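Side-chain contacts in alanine glyoxylate transaminase (Thermococcus litoralis, PDB 2ZC0), which probably transfers the amino group of alanine to glyoxylate, giving pyruvate and glycine, with pyridoxal 5'-phosphate as its cofactor: residues N134-F139 / F368-S373; E358-V363 / I394-K399. All blocks are in the same frame, centred on the assembly; numbering follows the deposited sequence.

Interaction 1. Residues N134-F139 / F368-S373; sequences NTLLAF and FYTDES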
loop_
_atom_site.group_PDB
_atom_site.type_symbol
_atom_site.label_atom_id
_atom_site.label_comp_id
_atom_site.label_asym_id
_atom_site.label_seq_id
_atom_site.Cartn_x
_atom_site.Cartn_y
_atom_site.Cartn_z
ATOM N N ASN A 134 10.837 13.356 -14.651
ATOM C CA ASN A 134 9.653 13.593 -13.865
ATOM C C ASN A 134 8.669 12.452 -13.897
ATOM O O ASN A 134 8.006 12.201 -12.905
ATOM C CB ASN A 134 9.001 14.912 -14.242
ATOM C CG ASN A 134 9.454 16.023 -13.325
ATOM O OD1 ASN A 134 10.610 16.041 -12.906
ATOM N ND2 ASN A 134 8.563 16.941 -12.996
ATOM N N THR A 135 8.608 11.726 -15.011
ATOM C CA THR A 135 7.690 10.603 -15.055
ATOM C C THR A 135 8.239 9.456 -14.216
ATOM O O THR A 135 7.485 8.763 -13.522
ATOM C CB THR A 135 7.432 10.151 -16.478
ATOM O OG1 THR A 135 6.875 11.240 -17.218
ATOM C CG2 THR A 135 6.455 8.977 -16.515
ATOM N N LEU A 136 9.554 9.271 -14.245
ATOM C CA LEU A 136 10.165 8.184 -13.472
ATOM C C LEU A 136 9.960 8.460 -11.973
ATOM O O LEU A 136 9.652 7.558 -11.192
ATOM C CB LEU A 136 11.668 8.074 -13.794
ATOM C CG LEU A 136 12.065 7.758 -15.255
ATOM C CD1 LEU A 136 13.591 7.651 -15.366
ATOM C CD2 LEU A 136 11.418 6.454 -15.706
ATOM N N LEU A 137 10.145 9.719 -11.585
ATOM C CA LEU A 137 9.979 10.163 -10.200
ATOM C C LEU A 137 8.496 10.016 -9.810
ATOM O O LEU A 137 8.173 9.484 -8.752
ATOM C CB LEU A 137 10.443 11.629 -10.075
ATOM C CG LEU A 137 11.746 12.026 -9.352
ATOM C CD1 LEU A 137 12.748 10.899 -9.323
ATOM C CD2 LEU A 137 12.314 13.269 -9.987
ATOM N N ALA A 138 7.602 10.463 -10.686
ATOM C CA ALA A 138 6.171 10.376 -10.420
ATOM C C ALA A 138 5.739 8.939 -10.177
ATOM O O ALA A 138 5.034 8.664 -9.212
ATOM C CB ALA A 138 5.364 10.968 -11.581
ATOM N N PHE A 139 6.177 8.014 -11.030
ATOM C CA PHE A 139 5.785 6.613 -10.868
ATOM C C PHE A 139 6.435 5.907 -9.684
ATOM O O PHE A 139 5.816 5.032 -9.060
ATOM C CB PHE A 139 6.056 5.820 -12.151
ATOM C CG PHE A 139 5.169 6.212 -13.307
ATOM C CD1 PHE A 139 4.165 7.165 -13.146
ATOM C CD2 PHE A 139 5.326 5.610 -14.553
ATOM C CE1 PHE A 139 3.332 7.518 -14.211
ATOM C CE2 PHE A 139 4.501 5.954 -15.624
ATOM C CZ PHE A 139 3.497 6.908 -15.451
ATOM N N PHE A 368 18.272 10.965 -15.691
ATOM C CA PHE A 368 17.255 10.449 -16.605
ATOM C C PHE A 368 17.373 8.962 -16.941
ATOM O O PHE A 368 16.490 8.429 -17.607
ATOM C CB PHE A 368 17.262 11.239 -17.920
ATOM C CG PHE A 368 16.995 12.707 -17.760
ATOM C CD1 PHE A 368 17.936 13.535 -17.158
ATOM C CD2 PHE A 368 15.820 13.270 -18.255
ATOM C CE1 PHE A 368 17.718 14.901 -17.053
ATOM C CE2 PHE A 368 15.593 14.630 -18.155
ATOM C CZ PHE A 368 16.544 15.448 -17.555
ATOM N N TYR A 369 18.443 8.298 -16.493
ATOM C CA TYR A 369 18.653 6.859 -16.768
ATOM C C TYR A 369 18.095 5.958 -15.672
ATOM O O TYR A 369 18.132 6.311 -14.490
ATOM C CB TYR A 369 20.150 6.554 -16.965
ATOM C CG TYR A 369 20.723 7.160 -18.231
ATOM C CD1 TYR A 369 21.032 6.358 -19.342
ATOM C CD2 TYR A 369 20.886 8.540 -18.349
ATOM C CE1 TYR A 369 21.480 6.921 -20.538
ATOM C CE2 TYR A 369 21.331 9.113 -19.541
ATOM C CZ TYR A 369 21.622 8.291 -20.631
ATOM O OH TYR A 369 22.022 8.857 -21.811
ATOM N N THR A 370 17.606 4.784 -16.080
ATOM C CA THR A 370 16.988 3.811 -15.176
ATOM C C THR A 370 17.983 2.819 -14.589
ATOM O O THR A 370 17.631 1.940 -13.799
ATOM C CB THR A 370 15.842 3.046 -15.903
ATOM O OG1 THR A 370 16.383 2.153 -16.894
ATOM C CG2 THR A 370 14.922 4.046 -16.600
ATOM N N ASP A 371 19.241 2.962 -14.972
ATOM C CA ASP A 371 20.258 2.081 -14.446
ATOM C C ASP A 371 21.529 2.882 -14.204
ATOM O O ASP A 371 21.469 4.098 -14.038
ATOM C CB ASP A 371 20.482 0.875 -15.390
ATOM C CG ASP A 371 21.042 1.257 -16.759
ATOM O OD1 ASP A 371 21.172 0.330 -17.587
ATOM O OD2 ASP A 371 21.353 2.439 -17.021
ATOM N N GLU A 372 22.679 2.224 -14.180
ATOM C CA GLU A 372 23.921 2.939 -13.918
ATOM C C GLU A 372 24.558 3.606 -15.123
ATOM O O GLU A 372 25.688 4.080 -15.039
ATOM C CB GLU A 372 24.917 2.000 -13.245
ATOM C CG GLU A 372 25.207 2.361 -11.790
ATOM C CD GLU A 372 23.977 2.885 -11.053
ATOM O OE1 GLU A 372 23.678 4.098 -11.165
ATOM O OE2 GLU A 372 23.305 2.077 -10.373
ATOM N N SER A 373 23.828 3.664 -16.231
ATOM C CA SER A 373 24.334 4.289 -17.451
ATOM C C SER A 373 24.063 5.789 -17.455
ATOM O O SER A 373 23.346 6.299 -16.600
ATOM C CB SER A 373 23.663 3.674 -18.684
ATOM O OG SER A 373 23.768 2.265 -18.683
#
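Phe-368 meets Leu-136 through its backbone: the carbonyl O of Phe-368 sits 3.7 Å from Leu-136 CD1, a methyl against an oxygen and so a van der Waals contact. Leu-136 leads with that methyl because its CG stands anti to the carbonyl carbon and the second torsion is extended (chi2 -178°), which carries CD1 straight out from the helix to the loop. The CB of Phe-368 leaves its CA on the far side from the helix, and the CB of Tyr-369 also points away from it. At Thr-370 the methyl does the touching, with CG2 lying 4.0 Å from Leu-136 CD1. OG1 stands between the backbone N and the carbonyl carbon (chi1 71°), which places CG2 beside the N, on the Leu-136 side, and the two side chains cross at about a right angle. Leu-136 CD1 is thus shared by an oxygen and a methyl of the loop. In this aminotransferase the contact ties the loop between strands 360-361 and 377-381 to helix 133-140 of the large sheet domain, and Thr-127 and Ile-146, from neighbouring strands of that sheet, touch both Leu-136 and Thr-370. A zinc ion lies about 5 Å from the side chain of Leu-136, and the side chain of Glu-140, a residue known to bind zinc in this protein, is about as close. Asp-371 folds the loop back in an Asx turn: its OD2 accepts from Ser-373 N at 2.9 Å and from Ser-373 OG, both arriving over the same face of the carboxylate. Asn-129 ND2 binds OD2 as well, while Lys-366 NZ holds the carbonyls of Asp-371 and Ser-373.

Interaction 2. Residues E358-V363 / I394-K399; sequences EGVVVV and IKKLAK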
loop_
_atom_site.group_PDB
_atom_site.type_symbol
_atom_site.label_atom_id
_atom_site.label_comp_id
_atom_site.label_asym_id
_atom_site.label_seq_id
_atom_site.Cartn_x
_atom_site.Cartn_y
_atom_site.Cartn_z
ATOM N N GLU A 358 31.730 29.358 -16.778
ATOM C CA GLU A 358 31.251 30.038 -17.979
ATOM C C GLU A 358 29.869 30.678 -17.831
ATOM O O GLU A 358 29.474 31.512 -18.647
ATOM C CB GLU A 358 31.236 29.071 -19.170
ATOM C CG GLU A 358 32.574 28.403 -19.493
ATOM C CD GLU A 358 33.684 29.394 -19.821
ATOM O OE1 GLU A 358 33.411 30.386 -20.531
ATOM O OE2 GLU A 358 34.834 29.169 -19.379
ATOM N N GLY A 359 29.129 30.291 -16.800
ATOM C CA GLY A 359 27.809 30.862 -16.610
ATOM C C GLY A 359 26.758 30.332 -17.573
ATOM O O GLY A 359 25.818 31.047 -17.926
ATOM N N VAL A 360 26.918 29.085 -18.010
ATOM C CA VAL A 360 25.959 28.455 -18.915
ATOM C C VAL A 360 25.325 27.286 -18.167
ATOM O O VAL A 360 26.033 26.477 -17.558
ATOM C CB VAL A 360 26.636 27.914 -20.203
ATOM C CG1 VAL A 360 25.594 27.276 -21.116
ATOM C CG2 VAL A 360 27.339 29.042 -20.939
ATOM N N VAL A 361 23.999 27.193 -18.215
ATOM C CA VAL A 361 23.292 26.126 -17.515
ATOM C C VAL A 361 22.817 24.977 -18.403
ATOM O O VAL A 361 22.172 25.200 -19.421
ATOM C CB VAL A 361 22.040 26.669 -16.777
ATOM C CG1 VAL A 361 21.450 25.587 -15.922
ATOM C CG2 VAL A 361 22.402 27.888 -15.942
ATOM N N VAL A 362 23.128 23.752 -17.991
ATOM C CA VAL A 362 22.720 22.549 -18.711
ATOM C C VAL A 362 22.207 21.549 -17.665
ATOM O O VAL A 362 22.330 21.805 -16.465
ATOM C CB VAL A 362 23.912 21.903 -19.473
ATOM C CG1 VAL A 362 24.470 22.870 -20.521
ATOM C CG2 VAL A 362 24.990 21.511 -18.487
ATOM N N VAL A 363 21.645 20.421 -18.107
ATOM C CA VAL A 363 21.134 19.400 -17.181
ATOM C C VAL A 363 21.983 18.115 -17.196
ATOM O O VAL A 363 22.189 17.519 -18.245
ATOM C CB VAL A 363 19.657 19.016 -17.508
ATOM C CG1 VAL A 363 19.164 17.987 -16.520
ATOM C CG2 VAL A 363 18.767 20.247 -17.461
ATOM N N ILE A 394 27.154 27.149 -26.613
ATOM C CA ILE A 394 27.861 25.950 -27.048
ATOM C C ILE A 394 29.374 26.179 -27.149
ATOM O O ILE A 394 30.150 25.242 -26.965
ATOM C CB ILE A 394 27.330 25.425 -28.409
ATOM C CG1 ILE A 394 26.030 24.650 -28.197
ATOM C CG2 ILE A 394 28.361 24.528 -29.077
ATOM C CD1 ILE A 394 24.811 25.513 -28.260
ATOM N N LYS A 395 29.797 27.409 -27.446
ATOM C CA LYS A 395 31.234 27.701 -27.535
ATOM C C LYS A 395 31.860 27.592 -26.151
ATOM O O LYS A 395 32.892 26.942 -25.973
ATOM C CB LYS A 395 31.482 29.103 -28.115
ATOM C CG LYS A 395 31.349 29.178 -29.630
ATOM C CD LYS A 395 31.377 30.615 -30.157
ATOM C CE LYS A 395 31.015 30.654 -31.639
ATOM N NZ LYS A 395 30.815 32.045 -32.129
ATOM N N LYS A 396 31.223 28.231 -25.175
ATOM C CA LYS A 396 31.691 28.199 -23.793
ATOM C C LYS A 396 31.727 26.751 -23.334
ATOM O O LYS A 396 32.628 26.338 -22.604
ATOM C CB LYS A 396 30.740 28.996 -22.893
ATOM C CG LYS A 396 30.855 30.501 -23.028
ATOM C CD LYS A 396 29.784 31.211 -22.218
ATOM C CE LYS A 396 30.155 32.670 -21.956
ATOM N NZ LYS A 396 31.270 32.788 -20.964
ATOM N N LEU A 397 30.735 25.982 -23.771
ATOM C CA LEU A 397 30.641 24.572 -23.416
ATOM C C LEU A 397 31.826 23.820 -24.009
ATOM O O LEU A 397 32.407 22.943 -23.368
ATOM C CB LEU A 397 29.315 23.997 -23.943
ATOM C CG LEU A 397 29.020 22.491 -23.903
ATOM C CD1 LEU A 397 29.691 21.807 -25.073
ATOM C CD2 LEU A 397 29.474 21.889 -22.585
ATOM N N ALA A 398 32.174 24.178 -25.243
ATOM C CA ALA A 398 33.291 23.561 -25.952
ATOM C C ALA A 398 34.601 23.921 -25.257
ATOM O O ALA A 398 35.514 23.101 -25.169
ATOM C CB ALA A 398 33.313 24.041 -27.406
ATOM N N LYS A 399 34.674 25.156 -24.767
ATOM C CA LYS A 399 35.854 25.657 -24.066
ATOM C C LYS A 399 36.180 24.783 -22.848
ATOM O O LYS A 399 37.310 24.326 -22.688
ATOM C CB LYS A 399 35.617 27.110 -23.627
ATOM C CG LYS A 399 36.764 27.742 -22.846
ATOM C CD LYS A 399 36.358 29.087 -22.236
ATOM C CE LYS A 399 37.483 29.674 -21.384
ATOM N NZ LYS A 399 37.066 30.913 -20.669
#
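Glu-358 points its carboxylate between Lys-396 and Lys-399, one turn apart on the helix, and each oxygen forms a salt bridge with one ammonium group. Lys-399, extended beyond CG, runs at about a right angle to the glutamate, and its NZ meets OE2 of Glu-358 on the syn lone pair at 3.1 Å. Lys-396 passes Glu-358 at a slant, CB against CB at 3.8 Å. A bend at its last torsion (chi4 -72°) turns NZ back so that it reaches Glu-358 OE1, 3.2 Å away on the anti side and 25° out of the carboxylate plane, and also makes a hydrogen bond to Glu-358 O, on a lone pair in the carbonyl plane. One ammonium thereby grips side chain and backbone of the same residue, while the two lysines together would be expected to stabilise the carboxylate charge. Val-360 packs on the same lysine: its CG2 lies 3.5 Å from Lys-396 CD, an apolar contact to the aliphatic chain. Gly-359, with positive phi, makes the turn out of helix 347-357 into strand 360-361. That strand pairs in parallel with strand 37-38, Val-360 also leans on Leu-354 of helix 347-357, and helix 389-404 rests through Ile-394 on helix 295-322.

In the fold
Interactions 1 and 2 have centres about 25 Å apart, and their segments alternate along the chain: 134-139, 358-363, 368-373, 394-399. The run from Glu-358 through strand 360-361 to the loop ahead of strand 377-381 therefore serves both. At its start it is fastened to helix 389-404 near the C-terminus, at its end to helix 133-140 beside the eight-stranded sheet. Packing joins the two directly, with Phe-368 CE1 3.4 Å from Val-363 CG1, and Arg-379 of strand 377-381 is touched by both side chains. Interaction 1 lies buried near a zinc ion, with helix 133-140 also facing the second subunit, whereas interaction 2 is partly exposed. One run of chain thus ties the C-terminal helix to the large sheet domain.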